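Local coordinates for protein cobalamin biosynthesis precorrin-6Y methylase (CbiE) (Archaeoglobus fulgidus, PDB 2BB3) that probably transfers a methyl group from S-adenosyl-L-methionine to a corrin precursor in cobalamin biosynthesis, and is seen here with the spent cofactor S-adenosyl-L-homocysteine bound, at residues A[180-185]-A[210-215]; A[138-143]-A[160-165]; A[97-102]-A[117-122]; A[166-171]-A[205-210]. One frame throughout, in Å; residues are numbered along the deposited sequence.

Contact 1 of 4, residues A[180-185]-A[210-215]; sequences RVVLLE and IIFVER. With SAH (S-adenosyl-L-homocysteine), chain C.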
# COMPACT_ATOMS: atom_id res chain seq x y z
N ARG A 180 -17.31 -16.84 -6.31
CA ARG A 180 -17.55 -15.58 -6.97
C ARG A 180 -16.23 -14.80 -6.94
O ARG A 180 -15.56 -14.75 -5.92
CB ARG A 180 -18.64 -14.79 -6.24
CG ARG A 180 -18.82 -13.37 -6.79
CD ARG A 180 -20.01 -12.63 -6.18
NE ARG A 180 -21.29 -13.11 -6.72
CZ ARG A 180 -22.46 -12.52 -6.51
NH1 ARG A 180 -22.54 -11.42 -5.77
NH2 ARG A 180 -23.56 -13.03 -7.05
N VAL A 181 -15.85 -14.23 -8.07
CA VAL A 181 -14.63 -13.46 -8.11
C VAL A 181 -14.90 -12.14 -8.80
O VAL A 181 -15.85 -12.02 -9.58
CB VAL A 181 -13.48 -14.21 -8.86
CG1 VAL A 181 -13.18 -15.54 -8.17
CG2 VAL A 181 -13.86 -14.44 -10.31
N VAL A 182 -14.10 -11.13 -8.46
CA VAL A 182 -14.21 -9.82 -9.08
C VAL A 182 -12.84 -9.63 -9.73
O VAL A 182 -11.81 -9.78 -9.08
CB VAL A 182 -14.47 -8.70 -8.04
CG1 VAL A 182 -14.49 -7.34 -8.73
CG2 VAL A 182 -15.80 -8.93 -7.32
N LEU A 183 -12.85 -9.30 -11.02
CA LEU A 183 -11.63 -9.10 -11.79
C LEU A 183 -11.44 -7.61 -12.02
O LEU A 183 -12.31 -6.96 -12.61
CB LEU A 183 -11.74 -9.80 -13.16
CG LEU A 183 -12.06 -11.30 -13.16
CD1 LEU A 183 -12.13 -11.86 -14.59
CD2 LEU A 183 -11.01 -12.04 -12.38
N LEU A 184 -10.32 -7.06 -11.56
CA LEU A 184 -10.03 -5.65 -11.78
C LEU A 184 -8.88 -5.65 -12.79
O LEU A 184 -7.75 -5.98 -12.46
CB LEU A 184 -9.70 -4.93 -10.46
CG LEU A 184 -10.87 -5.08 -9.48
CD1 LEU A 184 -10.55 -6.19 -8.49
CD2 LEU A 184 -11.17 -3.79 -8.76
N GLU A 185 -9.21 -5.32 -14.03
CA GLU A 185 -8.28 -5.33 -15.13
C GLU A 185 -7.79 -3.99 -15.60
O GLU A 185 -8.57 -3.04 -15.76
CB GLU A 185 -8.93 -6.04 -16.33
CG GLU A 185 -9.47 -7.41 -15.98
CD GLU A 185 -10.27 -8.03 -17.11
OE1 GLU A 185 -11.25 -7.39 -17.56
OE2 GLU A 185 -9.93 -9.14 -17.55
N ILE A 210 -6.29 -8.09 -11.18
CA ILE A 210 -6.29 -8.34 -9.76
C ILE A 210 -7.58 -9.10 -9.54
O ILE A 210 -8.62 -8.73 -10.08
CB ILE A 210 -6.19 -7.03 -8.94
CG1 ILE A 210 -4.73 -6.53 -8.97
CG2 ILE A 210 -6.63 -7.28 -7.50
CD1 ILE A 210 -4.50 -5.21 -8.30
N ILE A 211 -7.48 -10.21 -8.81
CA ILE A 211 -8.64 -11.07 -8.58
C ILE A 211 -9.10 -10.97 -7.13
O ILE A 211 -8.39 -11.40 -6.25
CB ILE A 211 -8.29 -12.55 -8.86
CG1 ILE A 211 -7.91 -12.72 -10.34
CG2 ILE A 211 -9.46 -13.45 -8.47
CD1 ILE A 211 -7.56 -14.18 -10.73
N PHE A 212 -10.28 -10.40 -6.90
CA PHE A 212 -10.80 -10.26 -5.55
C PHE A 212 -11.71 -11.44 -5.20
O PHE A 212 -12.70 -11.68 -5.90
CB PHE A 212 -11.57 -8.95 -5.38
CG PHE A 212 -12.16 -8.75 -4.02
CD1 PHE A 212 -11.32 -8.65 -2.90
CD2 PHE A 212 -13.54 -8.69 -3.83
CE1 PHE A 212 -11.86 -8.48 -1.63
CE2 PHE A 212 -14.08 -8.53 -2.55
CZ PHE A 212 -13.24 -8.42 -1.45
N VAL A 213 -11.38 -12.17 -4.14
CA VAL A 213 -12.17 -13.31 -3.68
C VAL A 213 -12.62 -13.04 -2.23
O VAL A 213 -11.80 -13.11 -1.30
CB VAL A 213 -11.34 -14.62 -3.71
CG1 VAL A 213 -12.27 -15.82 -3.59
CG2 VAL A 213 -10.49 -14.70 -4.99
N GLU A 214 -13.90 -12.76 -2.03
CA GLU A 214 -14.42 -12.50 -0.68
C GLU A 214 -14.26 -13.73 0.20
O GLU A 214 -14.42 -14.85 -0.27
CB GLU A 214 -15.91 -12.10 -0.69
CG GLU A 214 -16.26 -10.89 -1.53
CD GLU A 214 -17.53 -10.18 -1.04
OE1 GLU A 214 -18.13 -9.40 -1.83
OE2 GLU A 214 -17.92 -10.40 0.13
N ARG A 215 -13.97 -13.51 1.47
CA ARG A 215 -13.79 -14.63 2.38
C ARG A 215 -15.08 -15.43 2.52
O ARG A 215 -16.16 -14.88 2.59
CB ARG A 215 -13.29 -14.16 3.76
CG ARG A 215 -14.18 -13.18 4.50
CD ARG A 215 -13.68 -12.92 5.94
NE ARG A 215 -13.64 -14.14 6.75
CZ ARG A 215 -13.26 -14.19 8.03
NH1 ARG A 215 -13.25 -15.35 8.67
NH2 ARG A 215 -12.88 -13.09 8.67
N SAH C . 4.74 -3.49 -8.14
CA SAH C . 3.45 -3.56 -8.70
CB SAH C . 3.06 -5.00 -9.02
CG SAH C . 3.86 -5.91 -9.95
SD SAH C . 3.51 -7.64 -9.97
C SAH C . 2.52 -2.83 -7.80
O SAH C . 1.50 -2.68 -8.32
OXT SAH C . 2.83 -2.51 -6.68
C5' SAH C . 2.52 -7.36 -11.41
C4' SAH C . 1.04 -7.63 -11.23
O4' SAH C . 0.35 -6.60 -10.63
C3' SAH C . 0.27 -8.04 -12.45
O3' SAH C . 0.40 -9.35 -12.79
C2' SAH C . -1.11 -7.69 -12.02
O2' SAH C . -1.73 -8.72 -11.38
C1' SAH C . -0.93 -6.57 -11.06
N9 SAH C . -1.13 -5.30 -11.71
C8 SAH C . -0.19 -4.44 -11.98
N7 SAH C . -0.66 -3.37 -12.51
C5 SAH C . -1.93 -3.52 -12.60
C6 SAH C . -2.90 -2.70 -13.08
N6 SAH C . -2.67 -1.54 -13.59
N1 SAH C . -4.15 -3.12 -13.03
C2 SAH C . -4.43 -4.33 -12.53
N3 SAH C . -3.47 -5.09 -12.06
C4 SAH C . -2.24 -4.72 -12.11
O HOH W 1 -15.33 -12.17 -5.06

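Contact 2 of 4, residues A[138-143]-A[160-165]; sequences SEVAVV and YRHLLI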
# COMPACT_ATOMS: atom_id res chain seq x y z
N SER A 138 -6.35 -4.46 5.83
CA SER A 138 -6.30 -5.38 6.98
C SER A 138 -7.40 -6.44 6.93
O SER A 138 -7.53 -7.27 7.83
CB SER A 138 -6.39 -4.60 8.30
OG SER A 138 -7.64 -3.95 8.37
N GLU A 139 -8.17 -6.43 5.85
CA GLU A 139 -9.27 -7.38 5.66
C GLU A 139 -8.93 -8.40 4.60
O GLU A 139 -9.74 -9.28 4.33
CB GLU A 139 -10.54 -6.63 5.25
CG GLU A 139 -11.32 -6.04 6.40
CD GLU A 139 -12.24 -4.90 5.98
OE1 GLU A 139 -12.54 -4.74 4.77
OE2 GLU A 139 -12.69 -4.16 6.89
N VAL A 140 -7.75 -8.29 4.00
CA VAL A 140 -7.39 -9.21 2.94
C VAL A 140 -5.99 -9.80 3.09
O VAL A 140 -5.26 -9.46 4.01
CB VAL A 140 -7.46 -8.47 1.53
CG1 VAL A 140 -8.64 -7.54 1.50
CG2 VAL A 140 -6.18 -7.70 1.25
N ALA A 141 -5.67 -10.72 2.19
CA ALA A 141 -4.36 -11.35 2.11
C ALA A 141 -3.98 -11.14 0.65
O ALA A 141 -4.69 -11.58 -0.26
CB ALA A 141 -4.42 -12.83 2.45
N VAL A 142 -2.89 -10.43 0.42
CA VAL A 142 -2.41 -10.18 -0.92
C VAL A 142 -1.62 -11.41 -1.35
O VAL A 142 -0.73 -11.85 -0.63
CB VAL A 142 -1.49 -8.92 -0.95
CG1 VAL A 142 -0.78 -8.81 -2.30
CG2 VAL A 142 -2.31 -7.66 -0.68
N VAL A 143 -1.96 -11.97 -2.51
CA VAL A 143 -1.30 -13.16 -3.03
C VAL A 143 -0.60 -12.86 -4.36
O VAL A 143 -1.17 -12.23 -5.24
CB VAL A 143 -2.33 -14.29 -3.25
CG1 VAL A 143 -1.67 -15.48 -3.94
CG2 VAL A 143 -2.93 -14.70 -1.90
N TYR A 160 -9.95 -16.66 7.02
CA TYR A 160 -9.88 -15.43 7.79
C TYR A 160 -9.72 -14.14 6.99
O TYR A 160 -9.71 -13.06 7.57
CB TYR A 160 -8.73 -15.52 8.81
CG TYR A 160 -8.38 -16.94 9.19
CD1 TYR A 160 -7.50 -17.69 8.40
CD2 TYR A 160 -8.92 -17.53 10.32
CE1 TYR A 160 -7.19 -19.01 8.74
CE2 TYR A 160 -8.61 -18.84 10.67
CZ TYR A 160 -7.75 -19.57 9.88
OH TYR A 160 -7.45 -20.88 10.20
N ARG A 161 -9.61 -14.25 5.67
CA ARG A 161 -9.39 -13.08 4.84
C ARG A 161 -9.93 -13.21 3.44
O ARG A 161 -10.06 -14.32 2.91
CB ARG A 161 -7.88 -12.81 4.69
CG ARG A 161 -7.14 -12.46 5.95
CD ARG A 161 -7.61 -11.12 6.42
NE ARG A 161 -7.05 -10.75 7.71
CZ ARG A 161 -6.01 -9.95 7.86
NH1 ARG A 161 -5.40 -9.43 6.79
NH2 ARG A 161 -5.62 -9.64 9.09
N HIS A 162 -10.23 -12.07 2.83
CA HIS A 162 -10.61 -12.08 1.43
C HIS A 162 -9.24 -12.25 0.78
O HIS A 162 -8.22 -11.99 1.41
CB HIS A 162 -11.13 -10.71 0.96
CG HIS A 162 -12.27 -10.17 1.75
ND1 HIS A 162 -13.43 -10.87 1.96
CD2 HIS A 162 -12.46 -8.95 2.32
CE1 HIS A 162 -14.30 -10.11 2.60
NE2 HIS A 162 -13.72 -8.94 2.83
N LEU A 163 -9.21 -12.66 -0.47
CA LEU A 163 -7.95 -12.77 -1.17
C LEU A 163 -7.91 -11.68 -2.23
O LEU A 163 -8.92 -11.38 -2.87
CB LEU A 163 -7.79 -14.14 -1.84
CG LEU A 163 -7.59 -15.35 -0.93
CD1 LEU A 163 -7.29 -16.58 -1.80
CD2 LEU A 163 -6.43 -15.10 0.04
N LEU A 164 -6.74 -11.07 -2.39
CA LEU A 164 -6.53 -10.07 -3.42
C LEU A 164 -5.33 -10.69 -4.15
O LEU A 164 -4.20 -10.64 -3.67
CB LEU A 164 -6.17 -8.71 -2.81
CG LEU A 164 -6.55 -7.52 -3.69
CD1 LEU A 164 -8.07 -7.49 -3.89
CD2 LEU A 164 -6.09 -6.21 -3.07
N ILE A 165 -5.60 -11.31 -5.29
CA ILE A 165 -4.56 -11.99 -6.05
C ILE A 165 -4.01 -11.17 -7.20
O ILE A 165 -4.77 -10.69 -8.03
CB ILE A 165 -5.11 -13.32 -6.63
CG1 ILE A 165 -5.73 -14.16 -5.51
CG2 ILE A 165 -4.00 -14.10 -7.33
CD1 ILE A 165 -6.65 -15.29 -6.03
O HOH W 2 -14.49 -6.21 3.90

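Contact 3 of 4, residues A[97-102]-A[117-122]; sequences GDPMVA and IKIEPA. With SAH (S-adenosyl-L-homocysteine), chain C.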
# COMPACT_ATOMS: atom_id res chain seq x y z
N GLY A 97 4.31 0.46 -9.99
CA GLY A 97 3.57 0.59 -8.75
C GLY A 97 4.44 0.79 -7.53
O GLY A 97 5.23 1.72 -7.45
N ASP A 98 4.28 -0.12 -6.57
CA ASP A 98 4.99 -0.09 -5.29
C ASP A 98 6.04 -1.20 -5.38
O ASP A 98 5.72 -2.34 -5.76
CB ASP A 98 3.98 -0.38 -4.18
CG ASP A 98 4.51 -0.11 -2.80
OD1 ASP A 98 5.61 0.44 -2.65
OD2 ASP A 98 3.80 -0.46 -1.84
N PRO A 99 7.31 -0.89 -5.03
CA PRO A 99 8.43 -1.85 -5.08
C PRO A 99 8.30 -3.08 -4.17
O PRO A 99 8.79 -4.15 -4.50
CB PRO A 99 9.65 -0.99 -4.69
CG PRO A 99 9.20 0.44 -4.95
CD PRO A 99 7.76 0.43 -4.55
N MSE A 100 7.65 -2.92 -3.03
CA MSE A 100 7.50 -4.03 -2.11
C MSE A 100 6.14 -4.75 -2.23
O MSE A 100 5.57 -5.18 -1.23
CB MSE A 100 7.73 -3.55 -0.68
CG MSE A 100 9.22 -3.28 -0.33
SE MSE A 100 10.37 -4.88 -0.49
CE MSE A 100 11.17 -4.41 -2.19
N VAL A 101 5.62 -4.82 -3.45
CA VAL A 101 4.39 -5.56 -3.72
C VAL A 101 4.74 -6.42 -4.95
O VAL A 101 4.86 -5.90 -6.06
CB VAL A 101 3.18 -4.66 -4.11
CG1 VAL A 101 2.03 -5.55 -4.56
CG2 VAL A 101 2.75 -3.79 -2.93
N ALA A 102 4.91 -7.72 -4.73
CA ALA A 102 5.26 -8.64 -5.81
C ALA A 102 6.44 -8.05 -6.54
O ALA A 102 6.51 -8.08 -7.77
CB ALA A 102 4.10 -8.79 -6.76
N ILE A 117 20.85 -0.86 -0.35
CA ILE A 117 19.71 -0.54 -1.17
C ILE A 117 18.61 0.09 -0.30
O ILE A 117 18.35 -0.35 0.81
CB ILE A 117 19.19 -1.77 -1.98
CG1 ILE A 117 17.78 -2.14 -1.56
CG2 ILE A 117 20.15 -2.94 -1.89
CD1 ILE A 117 16.76 -1.25 -2.20
N LYS A 118 18.00 1.15 -0.82
CA LYS A 118 16.92 1.85 -0.14
C LYS A 118 15.67 1.86 -1.03
O LYS A 118 15.76 2.06 -2.26
CB LYS A 118 17.33 3.29 0.21
CG LYS A 118 18.23 3.38 1.46
CD LYS A 118 18.94 4.74 1.61
CE LYS A 118 18.00 5.81 2.17
NZ LYS A 118 18.67 7.15 2.27
N ILE A 119 14.51 1.63 -0.42
CA ILE A 119 13.26 1.57 -1.13
C ILE A 119 12.40 2.82 -0.93
O ILE A 119 12.24 3.29 0.18
CB ILE A 119 12.41 0.36 -0.64
CG1 ILE A 119 13.23 -0.92 -0.67
CG2 ILE A 119 11.12 0.27 -1.46
CD1 ILE A 119 13.73 -1.31 -2.02
N GLU A 120 11.87 3.35 -2.03
CA GLU A 120 10.95 4.48 -1.95
C GLU A 120 9.60 3.96 -2.43
O GLU A 120 9.45 3.61 -3.59
CB GLU A 120 11.36 5.65 -2.85
CG GLU A 120 10.44 6.89 -2.71
CD GLU A 120 10.38 7.39 -1.27
OE1 GLU A 120 11.38 7.19 -0.54
OE2 GLU A 120 9.36 7.99 -0.86
N PRO A 121 8.59 3.92 -1.53
CA PRO A 121 7.22 3.45 -1.81
C PRO A 121 6.46 4.27 -2.83
O PRO A 121 6.73 5.44 -3.02
CB PRO A 121 6.53 3.57 -0.45
CG PRO A 121 7.64 3.66 0.55
CD PRO A 121 8.70 4.44 -0.16
N ALA A 122 5.49 3.64 -3.49
CA ALA A 122 4.63 4.35 -4.44
C ALA A 122 3.26 3.67 -4.34
O ALA A 122 3.12 2.69 -3.61
CB ALA A 122 5.19 4.24 -5.86
N SAH C . 4.74 -3.49 -8.14
CA SAH C . 3.45 -3.56 -8.70
CB SAH C . 3.06 -5.00 -9.02
CG SAH C . 3.86 -5.91 -9.95
SD SAH C . 3.51 -7.64 -9.97
C SAH C . 2.52 -2.83 -7.80
O SAH C . 1.50 -2.68 -8.32
OXT SAH C . 2.83 -2.51 -6.68
C5' SAH C . 2.52 -7.36 -11.41
C4' SAH C . 1.04 -7.63 -11.23
O4' SAH C . 0.35 -6.60 -10.63
C3' SAH C . 0.27 -8.04 -12.45
O3' SAH C . 0.40 -9.35 -12.79
C2' SAH C . -1.11 -7.69 -12.02
O2' SAH C . -1.73 -8.72 -11.38
C1' SAH C . -0.93 -6.57 -11.06
N9 SAH C . -1.13 -5.30 -11.71
C8 SAH C . -0.19 -4.44 -11.98
N7 SAH C . -0.66 -3.37 -12.51
C5 SAH C . -1.93 -3.52 -12.60
C6 SAH C . -2.90 -2.70 -13.08
N6 SAH C . -2.67 -1.54 -13.59
N1 SAH C . -4.15 -3.12 -13.03
C2 SAH C . -4.43 -4.33 -12.53
N3 SAH C . -3.47 -5.09 -12.06
C4 SAH C . -2.24 -4.72 -12.11

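Contact 4 of 4, residues A[166-171]-A[205-210]; sequences LADSHF and ESDYTI. With SAH (S-adenosyl-L-homocysteine), chain C.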
# COMPACT_ATOMS: atom_id res chain seq x y z
N LEU A 166 -2.70 -11.00 -7.25
CA LEU A 166 -2.11 -10.28 -8.37
C LEU A 166 -1.91 -11.36 -9.42
O LEU A 166 -1.05 -12.22 -9.27
CB LEU A 166 -0.78 -9.64 -7.97
CG LEU A 166 -0.86 -8.62 -6.82
CD1 LEU A 166 0.20 -7.58 -6.98
CD2 LEU A 166 -2.20 -7.93 -6.83
N ALA A 167 -2.73 -11.33 -10.47
CA ALA A 167 -2.62 -12.36 -11.48
C ALA A 167 -2.34 -11.85 -12.88
O ALA A 167 -2.39 -10.65 -13.15
CB ALA A 167 -3.92 -13.19 -11.50
N ASP A 168 -2.00 -12.78 -13.76
CA ASP A 168 -1.79 -12.44 -15.15
C ASP A 168 -2.74 -13.39 -15.86
O ASP A 168 -3.39 -14.17 -15.18
CB ASP A 168 -0.33 -12.64 -15.59
CG ASP A 168 0.16 -14.05 -15.43
OD1 ASP A 168 -0.67 -14.98 -15.36
OD2 ASP A 168 1.40 -14.23 -15.41
N SER A 169 -2.81 -13.33 -17.18
CA SER A 169 -3.74 -14.14 -17.96
C SER A 169 -3.61 -15.65 -17.82
O SER A 169 -4.50 -16.39 -18.23
CB SER A 169 -3.65 -13.75 -19.45
OG SER A 169 -2.35 -14.00 -20.00
N HIS A 170 -2.51 -16.11 -17.23
CA HIS A 170 -2.32 -17.55 -17.07
C HIS A 170 -2.72 -18.08 -15.70
O HIS A 170 -2.46 -19.24 -15.39
CB HIS A 170 -0.85 -17.92 -17.35
CG HIS A 170 -0.28 -17.27 -18.57
ND1 HIS A 170 0.52 -16.16 -18.51
CD2 HIS A 170 -0.45 -17.55 -19.88
CE1 HIS A 170 0.84 -15.77 -19.74
NE2 HIS A 170 0.26 -16.60 -20.59
N PHE A 171 -3.34 -17.26 -14.86
CA PHE A 171 -3.74 -17.73 -13.54
C PHE A 171 -4.77 -18.85 -13.71
O PHE A 171 -5.78 -18.67 -14.41
CB PHE A 171 -4.36 -16.62 -12.70
CG PHE A 171 -4.80 -17.07 -11.32
CD1 PHE A 171 -3.91 -17.07 -10.25
CD2 PHE A 171 -6.10 -17.54 -11.11
CE1 PHE A 171 -4.30 -17.52 -8.99
CE2 PHE A 171 -6.50 -18.00 -9.87
CZ PHE A 171 -5.60 -17.99 -8.80
N GLU A 205 -8.26 -12.40 -19.43
CA GLU A 205 -7.76 -11.94 -20.71
C GLU A 205 -6.64 -10.92 -20.60
O GLU A 205 -5.97 -10.64 -21.58
CB GLU A 205 -8.91 -11.38 -21.57
CG GLU A 205 -9.84 -10.41 -20.88
CD GLU A 205 -11.10 -10.11 -21.71
OE1 GLU A 205 -11.84 -11.07 -22.07
OE2 GLU A 205 -11.37 -8.92 -22.00
N SER A 206 -6.42 -10.39 -19.41
CA SER A 206 -5.36 -9.40 -19.24
C SER A 206 -4.27 -9.85 -18.28
O SER A 206 -4.55 -10.53 -17.28
CB SER A 206 -5.94 -8.09 -18.72
OG SER A 206 -4.91 -7.14 -18.54
N ASP A 207 -3.03 -9.49 -18.57
CA ASP A 207 -1.93 -9.84 -17.67
C ASP A 207 -1.86 -8.89 -16.48
O ASP A 207 -1.06 -9.09 -15.57
CB ASP A 207 -0.61 -9.85 -18.41
CG ASP A 207 -0.47 -11.07 -19.31
OD1 ASP A 207 -1.02 -12.14 -18.94
OD2 ASP A 207 0.17 -10.95 -20.38
N TYR A 208 -2.71 -7.87 -16.49
CA TYR A 208 -2.78 -6.93 -15.38
C TYR A 208 -4.14 -7.14 -14.74
O TYR A 208 -5.04 -6.30 -14.87
CB TYR A 208 -2.64 -5.49 -15.88
CG TYR A 208 -1.33 -5.27 -16.58
CD1 TYR A 208 -1.26 -5.30 -17.98
CD2 TYR A 208 -0.15 -5.13 -15.86
CE1 TYR A 208 -0.03 -5.22 -18.63
CE2 TYR A 208 1.09 -5.05 -16.50
CZ TYR A 208 1.14 -5.10 -17.88
OH TYR A 208 2.34 -5.08 -18.54
N THR A 209 -4.28 -8.26 -14.05
CA THR A 209 -5.55 -8.61 -13.43
C THR A 209 -5.48 -8.83 -11.93
O THR A 209 -4.68 -9.63 -11.44
CB THR A 209 -6.13 -9.91 -14.06
OG1 THR A 209 -6.30 -9.70 -15.47
CG2 THR A 209 -7.49 -10.25 -13.47
N ILE A 210 -6.29 -8.09 -11.18
CA ILE A 210 -6.29 -8.34 -9.76
C ILE A 210 -7.58 -9.10 -9.54
O ILE A 210 -8.62 -8.73 -10.08
CB ILE A 210 -6.19 -7.03 -8.94
CG1 ILE A 210 -4.73 -6.53 -8.97
CG2 ILE A 210 -6.63 -7.28 -7.50
CD1 ILE A 210 -4.50 -5.21 -8.30
N SAH C . 4.74 -3.49 -8.14
CA SAH C . 3.45 -3.56 -8.70
CB SAH C . 3.06 -5.00 -9.02
CG SAH C . 3.86 -5.91 -9.95
SD SAH C . 3.51 -7.64 -9.97
C SAH C . 2.52 -2.83 -7.80
O SAH C . 1.50 -2.68 -8.32
OXT SAH C . 2.83 -2.51 -6.68
C5' SAH C . 2.52 -7.36 -11.41
C4' SAH C . 1.04 -7.63 -11.23
O4' SAH C . 0.35 -6.60 -10.63
C3' SAH C . 0.27 -8.04 -12.45
O3' SAH C . 0.40 -9.35 -12.79
C2' SAH C . -1.11 -7.69 -12.02
O2' SAH C . -1.73 -8.72 -11.38
C1' SAH C . -0.93 -6.57 -11.06
N9 SAH C . -1.13 -5.30 -11.71
C8 SAH C . -0.19 -4.44 -11.98
N7 SAH C . -0.66 -3.37 -12.51
C5 SAH C . -1.93 -3.52 -12.60
C6 SAH C . -2.90 -2.70 -13.08
N6 SAH C . -2.67 -1.54 -13.59
N1 SAH C . -4.15 -3.12 -13.03
C2 SAH C . -4.43 -4.33 -12.53
N3 SAH C . -3.47 -5.09 -12.06
C4 SAH C . -2.24 -4.72 -12.11

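Contact 1 of 4, residues A[180-185]-A[210-215]
V182 faces F212 and L184 faces I210 as hydrogen-bonded pairs of an antiparallel strand pairing, the two axes 154° apart, in the mixed sheet of this tetrapyrrole methylase. Four backbone bonds define the register. F212 N reaches V182 O at 2.7 Å and V182 N returns to F212 O; L184 N and I210 O meet at 2.8 Å with an almost straight N-H (175°), and I210 N returns to L184 O. Between these pairs L183 and I211 form a non-hydrogen-bonded pair.

Apolar packing divides between the two faces. On that of L183 and I211, the two side chains run side by side, L183 CD2 lying 3.8 Å from I211 CG1, and V181 CB adjoins I211 CG2. On the other, V182 CG2 comes to the edge of the F212 ring, 4.2 Å from CD2, while L184 CD1 crosses toward I210 CG2. Helix 125-133 covers this second face, taking L184, I210 and F212.

I210 brings its side chain to the ligand. Its CG1, anti to the carbonyl carbon (chi1 -77°), sits 3.6 Å from N3 of the S-adenosyl-L-homocysteine adenine, and L184 O lies near C2. An alanine at I210 would take away CG1, CG2 and CD1 and would probably open a gap beside adenine N3 and leave L184 CD1 with one apolar neighbour fewer.

At the far end one water donates to R180 O at 2.7 Å and to F212 O at 2.8 Å.

Contact 2 of 4, residues A[138-143]-A[160-165]
R161 leaves its backbone with CG anti to the carbonyl carbon (chi1 -64°) and then bends at chi2 (-68°), which folds the guanidinium back over the 138-140 backbone. Two carbonyls meet it there in different ways. V140 O lies in the guanidinium plane and accepts from NH1 at 2.8 Å, although the donor stands above the carbonyl plane. S138 O instead sits over the centre of one face, 3.1 Å from CZ, where the angles are too poor for a hydrogen bond and the attraction is probably electrostatic.

The H162 and V140 side chains cross at about a right angle, with V140 CG1 at the edge of the H162 ring. A water in the ring plane lies 3.0 Å from H162 NE2 and donates to E139 OE1, joining the two side chains indirectly, while H162 ND1 is hydrogen-bonded to R215 N. E139 OE1 is also salt-bridged to R109 of the second subunit.

Beyond these groups the segments are parallel strands, their axes 26° apart. H162 N bonds to E139 O, A141 N to H162 O at 3.0 Å, L164 N to A141 O, and V143 N to L164 O at 2.9 Å. L163 CD2 fits against both A141 CB (3.9 Å) and V143 CG2 (4.0 Å).

R161 NH2 is bonded to V142 O of the second subunit, so this edge belongs to the dimer interface. Strand 140-144 is outermost in its sheet within the chain; 162-167 separates it from 209-213, and helix 125-133 packs on V142 and L164.

Contact 3 of 4, residues A[97-102]-A[117-122]
G97 meets A122 through its carbonyl: G97 O lies close against A122 CB, at 3.0 Å. Its positive phi (53°) favours glycine, and a side chain here would collide with the bound S-adenosyl-L-homocysteine.

D98 grips the ligand with its backbone: D98 N donates to the carboxylate oxygen OXT at 2.8 Å, and D98 O receives the ligand amino group, also at 2.8 Å. The carboxylate turns to the protein. With CG anti to the backbone N (chi1 -169°), OD1 is carried to A122 N, a weak bond at 3.3 Å but a fairly straight one (163°), while OD2 has a weak bond to Q127 of the second subunit. A leucine in place of D98 would probably leave A122 N, and Q127 of the second subunit, without this carboxylate.

P99 slides past I119 in the opposite direction, CB lying 3.8 Å from I119 CG2, and its CG rests against E120 O. The chain of selenomethionine M100 bends at chi2 and chi3, crossing I119 at about a right angle so that CE comes 4.0 Å from I119 CD1. V101 closes a type I turn begun at D98 and offers its O to the ligand amino group at 3.2 Å; A102 CB then lies 3.5 Å from the sulfur SD.

This loop follows strand 91-95 and leads to helix 105-109. Segment 117-122 is the end of strand 116-120 and the turn after it; this strand, outermost within the chain in the parallel sheet, has 23-28 beside it, and the second subunit packs against M100, V101 and I119.

Contact 4 of 4, residues A[166-171]-A[205-210]
L166 and I210 form the tight, buried end: their side chains lie side by side, pointing the same way, and L166 CD2 comes to 3.6 Å from I210 CG1. Next to them A167 and T209 make a hydrogen-bonded antiparallel pair, A167 N reaching T209 O at 2.8 Å and T209 N returning to A167 O at 3.2 Å.

The strands part here, where strand 162-167 of the mixed sheet ends and strand 209-213 begins, and the carbonyls at the opening line the S-adenosyl-L-homocysteine site. Ribose O2' lies 2.7 Å from A167 O and 3.1 Å from T209 O; O3' is near A167 O and D207 O. Y208 CB approaches the adenine at C4 (3.9 Å), with C8 at the edge of its ring.

Toward solvent, side-chain bonds take over from strand pairing. D207 OD1 accepts twice from S169: from N at 2.8 Å on its anti lone pair, and from OG on the syn side, 26° out of the carboxylate plane. The serine hydroxyl, placed between the backbone N and carbonyl carbon (chi1 62°), can thus share an acceptor with its own amide. D168 OD1 accepts from H170 N in an Asx turn, and the S169 hydroxyl oxygen sits over the centre of the exposed H170 ring.

How the contacts relate
Contacts 1, 2 and 4 belong to one mixed sheet: strand 162-167 serves contacts 2 and 4, strand 209-213 serves contacts 1 and 4, and I210 is common to the latter pair. Contact 3 lies at the edge of the other, parallel sheet, yet V101 and A102 touch L166 of contact 4 across the cofactor site. Contacts 1, 2 and 3 are largely buried, whereas contact 4 runs from core to surface. Chemistry follows place: contact 1 is regular pairing with apolar faces; contacts 2 and 3 both touch the second subunit, contact 2 with charged groups; contact 3 holds the cofactor's amino-acid end, and contact 4 holds its ribose and adenine.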